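Local atomic coordinates of beta-mannosidase (Trichoderma harzianum, PDB entry 4CVU), a protein that probably hydrolyses beta-linked mannose from the non-reducing ends of oligosaccharides, as expected of a fungal beta-mannosidase of glycoside hydrolase family 2. Residues A504-P507 with Y508-Q512; G239-N242 with N243-P246; R473-N476 with H477-S480; G487-F490 with E491-L495; I638-S641 with T642-Q645. All coordinates share one frame; numbering follows the deposited sequence.

How the interactions relate
The five contacts are all local, and each illustrates how position in the fold sets the chemistry of a short segment. Interactions 1 and 4 open the consecutive helices 506-528 and 490-501 and touch each other, Tyr506 and Leu510 packing on Leu495; their centres are about 14 Å apart. Interaction 3, the most buried, closes helix 458-475 with paired histidines and a cadmium ion. Interaction 2, a partly exposed turn beyond strand 227-237, relies on aromatic packing and waters. Interaction 5 starts helix 638-655 at the surface, about 48 Å from interaction 2 between centres, and carries its own glycan, whereas interactions 1 and 3 are met by sugars of glycans linked elsewhere on the protein.

Interaction 1: A504-P507 with Y508-Q512; sequences ATYP and YVLGQ. With NA (sodium ion), chain B; NA (sodium ion), chain C; MAN (alpha-D-mannopyranose), chain D; MAN (alpha-D-mannopyranose), chain E.
Leu510 N gives its proton to Tyr506 O at 2.8 Å, nearly straight at 166°. It is one of three successive i to i+4 bonds in the opening turn of helix 506-528, with Val509 N to Thr505 O before it and Gly511 N to Pro507 O after it. The Tyr506 ring meets the residues three and four places on. Its CG stands anti to the backbone N (chi1 177°), which sends the ring forward along the helix: Leu510 CB sits over one face, CE2 comes within 4.2 Å of Leu510 CD2, and CD1 meets Val509 CG2 at 3.9 Å, the Val509 side chain running about perpendicular to that of Tyr506. Leu495 and Gln499 of helix 490-501 touch this ring as well, so an alanine here would probably open a gap between the two helices and leave Leu510 without part of its packing.

Ions gather at the start. Thr505 OG1 binds one sodium together with Asp502, while Ala504 O binds a second at 2.5 Å, and a water on that ion takes a weak bond from Tyr508 N. Further on, mannose units of a protein-linked glycan meet the backbone: one O6 donates to Tyr508 O at 2.7 Å, another to Gly511 O at 2.8 Å. Gly511, with no side chain, lets the first of these hydroxyls lie close over its CA. Both sugar hydroxyls are held by main-chain carbonyls, with the Tyr508 ring and Gln512 CG packing beside one mannose, so the glycan lies against the helix surface.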
# COMPACT_ATOMS: atom_id res chain seq x y z
N ALA A 504 -28.90 -23.84 36.31
CA ALA A 504 -28.64 -24.31 37.67
C ALA A 504 -27.60 -23.45 38.40
O ALA A 504 -27.73 -23.20 39.58
CB ALA A 504 -28.20 -25.77 37.67
N THR A 505 -26.58 -23.00 37.67
CA THR A 505 -25.51 -22.19 38.23
C THR A 505 -25.79 -20.66 38.19
O THR A 505 -25.09 -19.86 38.78
CB THR A 505 -24.20 -22.49 37.49
OG1 THR A 505 -24.00 -23.93 37.42
CG2 THR A 505 -22.99 -21.88 38.20
N TYR A 506 -26.85 -20.26 37.50
CA TYR A 506 -27.16 -18.85 37.31
C TYR A 506 -27.31 -18.03 38.62
O TYR A 506 -26.76 -16.94 38.70
CB TYR A 506 -28.41 -18.69 36.44
CG TYR A 506 -28.81 -17.25 36.28
CD1 TYR A 506 -27.99 -16.38 35.58
CD2 TYR A 506 -29.97 -16.75 36.87
CE1 TYR A 506 -28.34 -15.05 35.43
CE2 TYR A 506 -30.32 -15.43 36.74
CZ TYR A 506 -29.50 -14.58 36.01
OH TYR A 506 -29.83 -13.27 35.86
N PRO A 507 -28.02 -18.55 39.64
CA PRO A 507 -28.10 -17.73 40.86
C PRO A 507 -26.74 -17.48 41.50
O PRO A 507 -26.51 -16.42 42.08
CB PRO A 507 -29.00 -18.55 41.79
CG PRO A 507 -29.79 -19.43 40.87
CD PRO A 507 -28.86 -19.75 39.73
N TYR A 508 -25.84 -18.45 41.37
CA TYR A 508 -24.47 -18.26 41.81
C TYR A 508 -23.82 -17.12 41.03
O TYR A 508 -23.25 -16.25 41.65
CB TYR A 508 -23.63 -19.55 41.69
CG TYR A 508 -22.20 -19.39 42.12
CD1 TYR A 508 -21.86 -19.37 43.47
CD2 TYR A 508 -21.19 -19.25 41.20
CE1 TYR A 508 -20.55 -19.21 43.88
CE2 TYR A 508 -19.87 -19.09 41.61
CZ TYR A 508 -19.57 -19.07 42.95
OH TYR A 508 -18.28 -18.91 43.35
N VAL A 509 -23.88 -17.15 39.69
CA VAL A 509 -23.20 -16.09 38.91
C VAL A 509 -23.90 -14.74 39.05
O VAL A 509 -23.24 -13.73 39.00
CB VAL A 509 -22.94 -16.42 37.41
CG1 VAL A 509 -22.16 -17.73 37.29
CG2 VAL A 509 -24.23 -16.48 36.59
N LEU A 510 -25.22 -14.72 39.27
CA LEU A 510 -25.90 -13.47 39.61
C LEU A 510 -25.35 -12.88 40.92
O LEU A 510 -25.12 -11.67 41.02
CB LEU A 510 -27.42 -13.67 39.69
CG LEU A 510 -28.26 -12.41 39.82
CD1 LEU A 510 -28.07 -11.45 38.66
CD2 LEU A 510 -29.72 -12.79 39.92
N GLY A 511 -25.09 -13.73 41.92
CA GLY A 511 -24.54 -13.28 43.21
C GLY A 511 -23.15 -12.68 43.10
O GLY A 511 -22.83 -11.73 43.79
N GLN A 512 -22.34 -13.23 42.22
CA GLN A 512 -21.01 -12.68 41.97
C GLN A 512 -21.11 -11.30 41.31
O GLN A 512 -20.30 -10.41 41.61
CB GLN A 512 -20.22 -13.60 41.05
CG GLN A 512 -19.80 -14.94 41.64
CD GLN A 512 -19.03 -15.75 40.62
OE1 GLN A 512 -19.55 -16.05 39.54
NE2 GLN A 512 -17.78 -16.10 40.94
NA NA B . -23.89 -25.60 36.29
NA NA C . -27.29 -23.94 41.92
C1 MAN D . -21.86 -15.35 48.35
C2 MAN D . -20.50 -14.72 48.66
C3 MAN D . -20.05 -13.85 47.51
C4 MAN D . -20.13 -14.60 46.19
C5 MAN D . -21.55 -15.08 46.00
C6 MAN D . -21.69 -15.80 44.66
O2 MAN D . -19.54 -15.72 48.88
O3 MAN D . -18.72 -13.41 47.70
O4 MAN D . -19.71 -13.74 45.13
O5 MAN D . -21.90 -15.95 47.07
O6 MAN D . -23.05 -16.08 44.38
C1 MAN E . -24.88 -14.70 47.20
C2 MAN E . -24.19 -14.72 48.56
C3 MAN E . -24.85 -13.65 49.42
C4 MAN E . -24.80 -12.28 48.70
C5 MAN E . -25.36 -12.36 47.29
C6 MAN E . -25.19 -11.04 46.54
O2 MAN E . -22.82 -14.31 48.48
O3 MAN E . -24.14 -13.53 50.61
O4 MAN E . -25.50 -11.33 49.44
O5 MAN E . -24.72 -13.41 46.59
O6 MAN E . -23.84 -10.75 46.25
O HOH W 1 -26.31 -21.62 41.85

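Interaction 2: G239-N242 with N243-P246; sequences GQFN and NFAP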
# COMPACT_ATOMS: atom_id res chain seq x y z
N GLY A 239 -24.99 17.77 51.98
CA GLY A 239 -26.06 16.77 52.11
C GLY A 239 -26.23 15.85 50.89
O GLY A 239 -27.08 14.97 50.90
N GLN A 240 -25.45 16.07 49.84
CA GLN A 240 -25.61 15.32 48.57
C GLN A 240 -25.16 13.88 48.72
O GLN A 240 -24.10 13.61 49.29
CB GLN A 240 -24.85 16.00 47.42
CG GLN A 240 -24.90 15.28 46.06
CD GLN A 240 -24.27 16.08 44.93
OE1 GLN A 240 -23.73 17.19 45.12
NE2 GLN A 240 -24.34 15.52 43.70
N PHE A 241 -25.92 12.97 48.15
CA PHE A 241 -25.51 11.59 48.01
C PHE A 241 -25.61 11.08 46.57
O PHE A 241 -26.35 11.63 45.77
CB PHE A 241 -26.34 10.71 48.93
CG PHE A 241 -25.93 9.26 48.89
CD1 PHE A 241 -24.73 8.85 49.45
CD2 PHE A 241 -26.71 8.33 48.24
CE1 PHE A 241 -24.35 7.53 49.40
CE2 PHE A 241 -26.32 7.01 48.18
CZ PHE A 241 -25.15 6.61 48.77
N ASN A 242 -24.90 10.03 46.25
CA ASN A 242 -24.93 9.47 44.91
C ASN A 242 -26.32 9.04 44.49
O ASN A 242 -27.04 8.43 45.24
CB ASN A 242 -23.98 8.28 44.85
CG ASN A 242 -22.65 8.55 45.51
OD1 ASN A 242 -22.55 8.65 46.73
ND2 ASN A 242 -21.63 8.67 44.73
N ASN A 243 -26.69 9.38 43.26
CA ASN A 243 -27.93 8.91 42.65
C ASN A 243 -29.21 9.63 43.12
O ASN A 243 -30.29 9.28 42.73
CB ASN A 243 -28.05 7.39 42.80
CG ASN A 243 -27.08 6.62 41.92
OD1 ASN A 243 -27.46 6.19 40.85
ND2 ASN A 243 -25.85 6.50 42.32
N PHE A 244 -29.07 10.66 43.94
CA PHE A 244 -30.21 11.45 44.43
C PHE A 244 -30.00 12.94 44.10
O PHE A 244 -28.86 13.46 44.16
CB PHE A 244 -30.39 11.26 45.95
CG PHE A 244 -30.85 9.89 46.34
CD1 PHE A 244 -29.95 8.89 46.57
CD2 PHE A 244 -32.20 9.60 46.46
CE1 PHE A 244 -30.35 7.61 46.92
CE2 PHE A 244 -32.62 8.32 46.80
CZ PHE A 244 -31.70 7.32 47.02
N ALA A 245 -31.08 13.60 43.68
CA ALA A 245 -31.01 14.99 43.27
C ALA A 245 -30.58 15.86 44.46
O ALA A 245 -31.22 15.80 45.49
CB ALA A 245 -32.37 15.45 42.78
N PRO A 246 -29.47 16.61 44.34
CA PRO A 246 -29.04 17.43 45.46
C PRO A 246 -29.87 18.72 45.63
O PRO A 246 -30.68 19.08 44.77
CB PRO A 246 -27.58 17.75 45.12
CG PRO A 246 -27.47 17.63 43.65
CD PRO A 246 -28.45 16.56 43.27
O HOH W 2 -26.20 13.36 43.50
O HOH W 3 -27.97 14.31 46.79
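Phe241 to Phe244 form a type II beta turn, with Asn243 at a positive phi of 78° and Phe244 N closing the turn on Phe241 O through a weak bond of 3.4 Å. Asparagine is one of the residues that tolerate this third turn position. The two phenylalanines flank the reversal and meet obliquely: Phe244 CD1 lies in the plane of the Phe241 ring, at its edge, 3.7 Å from Phe241 CD2. The same CD1 comes within 3.2 Å of Asn242 O, which is near the plane of the Phe244 ring. Over one face of Phe241, displaced toward the rim, stands Asn242 OD1.

Farther from the turn, the extended Gln240 side chain, its CG anti to the backbone N (chi1 178°), runs alongside Pro246, with CD 3.7 Å from Pro246 CB. Its amide is held from two sides, OE1 by Arg237 N and NE2 by a water at 2.9 Å that also lies 2.7 Å from Phe244 O. A second water accepts from Phe241 N and donates to Phe244 O, so solvent bridges the two arms where direct backbone bonds are missing.

This loop joins strands 227-237 and 252-261. Asn242 ND2 donates to Ser529 O and Ile532 O, while Phe241 packs on Phe522 of helix 506-528 and both phenylalanines touch Ile546 of strand 545-546.

Interaction 3: R473-N476 with H477-S480; sequences RRLN and HHAS. With CD (cadmium ion), chain S; MAN (alpha-D-mannopyranose), chain F.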
# COMPACT_ATOMS: atom_id res chain seq x y z
N ARG A 473 -10.76 7.88 42.33
CA ARG A 473 -10.07 9.00 43.01
C ARG A 473 -9.38 9.95 42.03
O ARG A 473 -9.49 11.18 42.16
CB ARG A 473 -9.04 8.50 44.05
CG ARG A 473 -9.65 7.87 45.29
CD ARG A 473 -8.60 7.21 46.18
NE ARG A 473 -7.74 8.17 46.90
CZ ARG A 473 -8.15 8.95 47.90
NH1 ARG A 473 -9.43 8.93 48.30
NH2 ARG A 473 -7.30 9.77 48.51
N ARG A 474 -8.67 9.36 41.06
CA ARG A 474 -7.94 10.14 40.03
C ARG A 474 -8.86 11.07 39.24
O ARG A 474 -8.51 12.23 39.01
CB ARG A 474 -7.18 9.20 39.08
CG ARG A 474 -6.39 9.89 37.96
CD ARG A 474 -5.55 8.92 37.11
NE ARG A 474 -6.38 7.96 36.38
CZ ARG A 474 -6.93 8.19 35.19
NH1 ARG A 474 -6.72 9.34 34.55
NH2 ARG A 474 -7.69 7.27 34.63
N LEU A 475 -10.02 10.56 38.84
CA LEU A 475 -10.89 11.23 37.86
C LEU A 475 -11.96 12.12 38.45
O LEU A 475 -12.53 12.94 37.74
CB LEU A 475 -11.54 10.18 36.96
CG LEU A 475 -10.56 9.49 36.00
CD1 LEU A 475 -11.24 8.34 35.26
CD2 LEU A 475 -10.03 10.48 34.99
N ASN A 476 -12.20 11.99 39.77
CA ASN A 476 -13.36 12.59 40.43
C ASN A 476 -13.49 14.11 40.31
O ASN A 476 -14.58 14.64 40.33
CB ASN A 476 -13.40 12.23 41.92
CG ASN A 476 -14.76 12.45 42.51
OD1 ASN A 476 -15.72 11.77 42.17
ND2 ASN A 476 -14.86 13.44 43.37
N HIS A 477 -12.35 14.79 40.18
CA HIS A 477 -12.35 16.25 40.14
C HIS A 477 -12.71 16.88 38.80
O HIS A 477 -12.80 18.10 38.70
CB HIS A 477 -10.96 16.75 40.50
CG HIS A 477 -9.95 16.52 39.43
ND1 HIS A 477 -9.62 17.50 38.51
CD2 HIS A 477 -9.21 15.44 39.11
CE1 HIS A 477 -8.71 17.03 37.68
NE2 HIS A 477 -8.45 15.78 38.02
N HIS A 478 -12.82 16.05 37.75
CA HIS A 478 -13.14 16.54 36.41
C HIS A 478 -14.59 16.92 36.30
O HIS A 478 -15.46 16.07 36.50
CB HIS A 478 -12.80 15.48 35.37
CG HIS A 478 -11.34 15.33 35.14
ND1 HIS A 478 -10.59 16.31 34.53
CD2 HIS A 478 -10.48 14.34 35.46
CE1 HIS A 478 -9.34 15.91 34.44
NE2 HIS A 478 -9.23 14.74 35.02
N ALA A 479 -14.86 18.19 35.94
CA ALA A 479 -16.26 18.63 35.77
C ALA A 479 -17.02 17.88 34.66
O ALA A 479 -18.24 17.72 34.74
CB ALA A 479 -16.33 20.11 35.52
N SER A 480 -16.28 17.40 33.65
CA SER A 480 -16.90 16.64 32.54
C SER A 480 -17.43 15.26 32.96
O SER A 480 -18.31 14.71 32.31
CB SER A 480 -15.87 16.47 31.44
OG SER A 480 -14.99 15.44 31.80
CD CD S . -6.26 14.41 36.98
C1 MAN F . -6.79 2.45 50.54
C2 MAN F . -5.35 2.20 50.93
C3 MAN F . -4.86 3.34 51.81
C4 MAN F . -5.18 4.70 51.17
C5 MAN F . -6.60 4.79 50.64
C6 MAN F . -6.82 6.07 49.84
O2 MAN F . -4.55 2.15 49.75
O3 MAN F . -3.46 3.22 51.97
O4 MAN F . -5.07 5.74 52.13
O5 MAN F . -6.90 3.69 49.85
O6 MAN F . -5.91 6.21 48.78
O HOH W 4 -9.96 13.90 41.71
O HOH W 5 -7.33 12.45 35.99
O HOH W 6 -3.87 15.58 37.23
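His478 N donates to Leu475 O at 3.1 Å, closing a type I turn that takes the chain out of helix 458-475 and toward strand 481-485. Around this turn the packing is close. His477 CG sits between its backbone N and carbonyl carbon (chi1 73°), a torsion that brings the imidazole edge against Arg474 O, in the ring plane and 3.3 Å from CD2. CE1 of the same ring stands 3.4 Å above the plane of His478, toward its rim. Leu475 CD2 meets His478 CD2 at 3.9 Å.

The other side is hydrated. His477 NE2 binds a cadmium ion at 2.8 Å, with Asp430 and two waters as further ligands; one of these waters also donates to Arg474 O. At Arg473, C6 of a glycan mannose lies 3.6 Å above the centre of the guanidinium, whose NE forms a salt bridge with Asp259. An alanine in place of Arg473 would probably leave Asp259 without its countercharge and the mannose without the flat surface beneath it.

His477 ND1 is hydrogen-bonded to Arg345 O, a carbonyl that can only accept. The proton therefore probably sits on ND1, leaving the NE2 lone pair for the metal.

Interaction 4: G487-F490 with E491-L495; sequences GNEF and ENLML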
# COMPACT_ATOMS: atom_id res chain seq x y z
N GLY A 487 -20.06 -1.52 33.95
CA GLY A 487 -19.60 -2.25 32.77
C GLY A 487 -20.64 -2.41 31.69
O GLY A 487 -21.83 -2.10 31.88
N ASN A 488 -20.19 -2.90 30.56
CA ASN A 488 -21.01 -2.93 29.37
C ASN A 488 -21.77 -4.24 29.21
O ASN A 488 -21.21 -5.30 29.25
CB ASN A 488 -20.11 -2.61 28.17
CG ASN A 488 -20.76 -2.88 26.84
OD1 ASN A 488 -21.74 -2.25 26.49
ND2 ASN A 488 -20.25 -3.86 26.11
N GLU A 489 -23.07 -4.12 28.99
CA GLU A 489 -23.98 -5.23 28.63
C GLU A 489 -24.15 -6.45 29.57
O GLU A 489 -24.06 -7.58 29.12
CB GLU A 489 -23.66 -5.73 27.22
CG GLU A 489 -24.60 -5.13 26.16
CD GLU A 489 -23.90 -4.76 24.87
OE1 GLU A 489 -22.80 -5.33 24.60
OE2 GLU A 489 -24.47 -3.91 24.10
N PHE A 490 -24.41 -6.21 30.85
CA PHE A 490 -24.58 -7.26 31.78
C PHE A 490 -26.04 -7.69 31.87
O PHE A 490 -26.37 -8.71 31.38
CB PHE A 490 -24.07 -6.80 33.14
CG PHE A 490 -22.61 -6.92 33.26
CD1 PHE A 490 -21.78 -5.98 32.69
CD2 PHE A 490 -22.05 -8.01 33.85
CE1 PHE A 490 -20.42 -6.14 32.75
CE2 PHE A 490 -20.69 -8.18 33.92
CZ PHE A 490 -19.86 -7.24 33.38
N GLU A 491 -26.88 -6.86 32.44
CA GLU A 491 -28.25 -7.24 32.75
C GLU A 491 -29.16 -7.37 31.51
O GLU A 491 -30.22 -8.04 31.55
CB GLU A 491 -28.85 -6.21 33.70
CG GLU A 491 -28.40 -6.36 35.18
CD GLU A 491 -29.04 -5.32 36.12
OE1 GLU A 491 -30.26 -5.10 35.98
OE2 GLU A 491 -28.35 -4.74 36.99
N ASN A 492 -28.80 -6.66 30.45
CA ASN A 492 -29.60 -6.71 29.22
C ASN A 492 -29.16 -7.80 28.23
O ASN A 492 -29.91 -8.12 27.29
CB ASN A 492 -29.62 -5.34 28.55
CG ASN A 492 -28.29 -4.96 27.94
OD1 ASN A 492 -27.25 -5.13 28.53
ND2 ASN A 492 -28.34 -4.39 26.73
N LEU A 493 -27.95 -8.35 28.42
CA LEU A 493 -27.38 -9.32 27.47
C LEU A 493 -26.70 -10.54 28.14
O LEU A 493 -27.20 -11.66 28.06
CB LEU A 493 -26.40 -8.62 26.53
CG LEU A 493 -25.79 -9.45 25.39
CD1 LEU A 493 -26.89 -9.93 24.46
CD2 LEU A 493 -24.76 -8.67 24.62
N MET A 494 -25.57 -10.33 28.80
CA MET A 494 -24.76 -11.46 29.26
C MET A 494 -25.36 -12.26 30.41
O MET A 494 -25.21 -13.48 30.44
CB MET A 494 -23.36 -11.01 29.64
CG MET A 494 -22.56 -10.53 28.45
SD MET A 494 -22.73 -11.57 27.00
CE MET A 494 -22.33 -13.16 27.75
N LEU A 495 -26.04 -11.59 31.34
CA LEU A 495 -26.73 -12.30 32.40
C LEU A 495 -27.86 -13.21 31.88
O LEU A 495 -27.93 -14.38 32.26
CB LEU A 495 -27.19 -11.35 33.53
CG LEU A 495 -26.05 -10.81 34.43
CD1 LEU A 495 -26.50 -9.70 35.37
CD2 LEU A 495 -25.39 -11.90 35.24
O HOH W 7 -25.88 -3.76 30.80
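Glu489 and Asn492 are brought together by one strained and one hindered torsion: chi1 of Glu489 lies off the staggered positions at -98°, and Asn492 CG sits between its backbone N and carbonyl carbon (chi1 71°). Glu489 is the N-cap of helix 490-501, which follows strand 481-485, paired in parallel with 442-446 and 534-535, consistent with a strand-to-helix connection of the family's (beta/alpha)8 barrel. Asn492 turns back over the cap, its OD1 3.3 Å from Glu489 CA and 3.6 Å from Glu489 CG; the side chains cross obliquely, carboxylate and amide planes 34° apart. Leu493 CD2 also lies 3.9 Å from Glu489 CG, so both side chains pack against the lower part of the glutamate. A weak bond from Asn488 ND2 reaches Glu489 OE1; Asn488 is held by Ser450 and Arg420.

The first turn is wider than an alpha turn. Met494 N bonds to Glu489 O at 3.2 Å and Leu495 N to Phe490 O at 2.9 Å, both i to i+5. Glu491 N, in the first turn where no earlier helix carbonyl can serve it, is buried with no partner. Glu491 OE2 is hydrogen-bonded to Tyr513 of helix 506-528, and the ring of Phe490 meets Phe517 of the same helix. At the cap, one water accepts from Phe490 N at 2.9 Å and donates to Asn492 OD1 at 3.0 Å.

Interaction 5: I638-S641 with T642-Q645; sequences IHNS and TLGQ. With NAG (2-acetamido-2-deoxy-beta-D-glucopyranose), chain L.
Ile638 O is gripped twice by Thr642, whose OG1 donates at 2.8 Å and whose N donates at 2.9 Å, the two donors arriving from opposite faces of the carbonyl plane. The hydroxyl reaches back because OG1 stands beside its own backbone N, opposite the carbonyl carbon (chi1 -71°), the torsion by which a helical threonine folds onto the carbonyl four residues earlier. The other main-chain bonds mix two spacings. Leu643 N donates to Asn640 O at 3.3 Å from well above the carbonyl plane, and only weakly to His639 O. Gly644 N meets Ser641 O at 3.0 Å, while Gln645 N adds a weak bond to the same oxygen, so 3-10-like i to i+3 bonds are mixed with alpha-type ones in this first part of helix 638-655. Outside the segment, Ser641 OG bonds to Asn626 O, and Gln645 OE1 accepts from Asn626 ND2.

Covalent chemistry comes next. Asn640, Ser641 and Thr642 spell an N-glycosylation sequon, and Asn640 ND2 is joined to C1 of an N-acetylglucosamine at 1.4 Å. The sugar is steadied by Asn637 ND2, while the linking nitrogen of Asn640 donates to Pro630 O. Here the sequon threonine is turned toward Ile638 and not toward the glycosylated asparagine.

Van der Waals contacts are sparse. Leu643 CD1 lies 3.8 Å from the acetamido O7 of the sugar and 4.4 Å from His639 CD2, approaching that imidazole obliquely. On the buried flank, Ser641, Thr642 and Gln645 touch Ile623 of helix 620-625.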
# COMPACT_ATOMS: atom_id res chain seq x y z
N ILE A 638 -13.78 -16.11 7.06
CA ILE A 638 -14.36 -15.42 5.89
C ILE A 638 -15.88 -15.47 5.96
O ILE A 638 -16.55 -14.52 5.61
CB ILE A 638 -13.86 -16.03 4.54
CG1 ILE A 638 -12.54 -15.39 4.14
CG2 ILE A 638 -14.81 -15.74 3.38
CD1 ILE A 638 -11.37 -16.12 4.68
N HIS A 639 -16.42 -16.58 6.41
CA HIS A 639 -17.86 -16.74 6.47
C HIS A 639 -18.53 -15.67 7.37
O HIS A 639 -19.48 -15.02 6.98
CB HIS A 639 -18.21 -18.13 6.97
CG HIS A 639 -19.68 -18.35 7.18
ND1 HIS A 639 -20.53 -18.79 6.18
CD2 HIS A 639 -20.46 -18.15 8.28
CE1 HIS A 639 -21.76 -18.88 6.66
NE2 HIS A 639 -21.75 -18.49 7.93
N ASN A 640 -18.03 -15.53 8.58
CA ASN A 640 -18.59 -14.58 9.54
C ASN A 640 -18.44 -13.14 9.11
O ASN A 640 -19.36 -12.33 9.29
CB ASN A 640 -17.95 -14.77 10.92
CG ASN A 640 -18.44 -16.03 11.62
OD1 ASN A 640 -19.09 -16.87 11.02
ND2 ASN A 640 -18.13 -16.14 12.92
N SER A 641 -17.27 -12.80 8.56
CA SER A 641 -17.05 -11.48 8.04
C SER A 641 -17.98 -11.15 6.88
O SER A 641 -18.50 -10.02 6.77
CB SER A 641 -15.59 -11.35 7.61
OG SER A 641 -14.79 -11.39 8.79
N THR A 642 -18.21 -12.15 6.02
CA THR A 642 -19.05 -12.00 4.85
C THR A 642 -20.50 -11.63 5.24
O THR A 642 -21.22 -10.97 4.48
CB THR A 642 -18.99 -13.27 3.96
OG1 THR A 642 -17.70 -13.32 3.33
CG2 THR A 642 -20.06 -13.27 2.86
N LEU A 643 -20.93 -12.05 6.42
CA LEU A 643 -22.30 -11.76 6.86
C LEU A 643 -22.46 -10.23 6.93
O LEU A 643 -23.53 -9.71 6.65
CB LEU A 643 -22.58 -12.37 8.22
CG LEU A 643 -22.61 -13.90 8.20
CD1 LEU A 643 -22.43 -14.45 9.59
CD2 LEU A 643 -23.95 -14.38 7.59
N GLY A 644 -21.38 -9.53 7.30
CA GLY A 644 -21.47 -8.07 7.41
C GLY A 644 -21.47 -7.44 6.06
O GLY A 644 -22.24 -6.48 5.83
N GLN A 645 -20.52 -7.88 5.21
CA GLN A 645 -20.50 -7.53 3.79
C GLN A 645 -21.90 -7.63 3.15
O GLN A 645 -22.32 -6.73 2.39
CB GLN A 645 -19.54 -8.42 3.02
CG GLN A 645 -18.10 -8.31 3.46
CD GLN A 645 -17.57 -6.91 3.30
OE1 GLN A 645 -17.43 -6.17 4.28
NE2 GLN A 645 -17.32 -6.53 2.08
C1 NAG L . -18.50 -17.26 13.75
C2 NAG L . -19.97 -17.59 13.76
C3 NAG L . -20.22 -18.70 14.76
C4 NAG L . -19.31 -19.88 14.41
C5 NAG L . -17.85 -19.42 14.33
C6 NAG L . -16.89 -20.53 13.95
C7 NAG L . -21.85 -16.03 13.50
C8 NAG L . -22.49 -14.72 13.94
N2 NAG L . -20.70 -16.37 14.08
O3 NAG L . -21.61 -19.03 14.71
O4 NAG L . -19.40 -20.92 15.37
O5 NAG L . -17.76 -18.40 13.35
O6 NAG L . -17.30 -21.08 12.72
O7 NAG L . -22.42 -16.68 12.64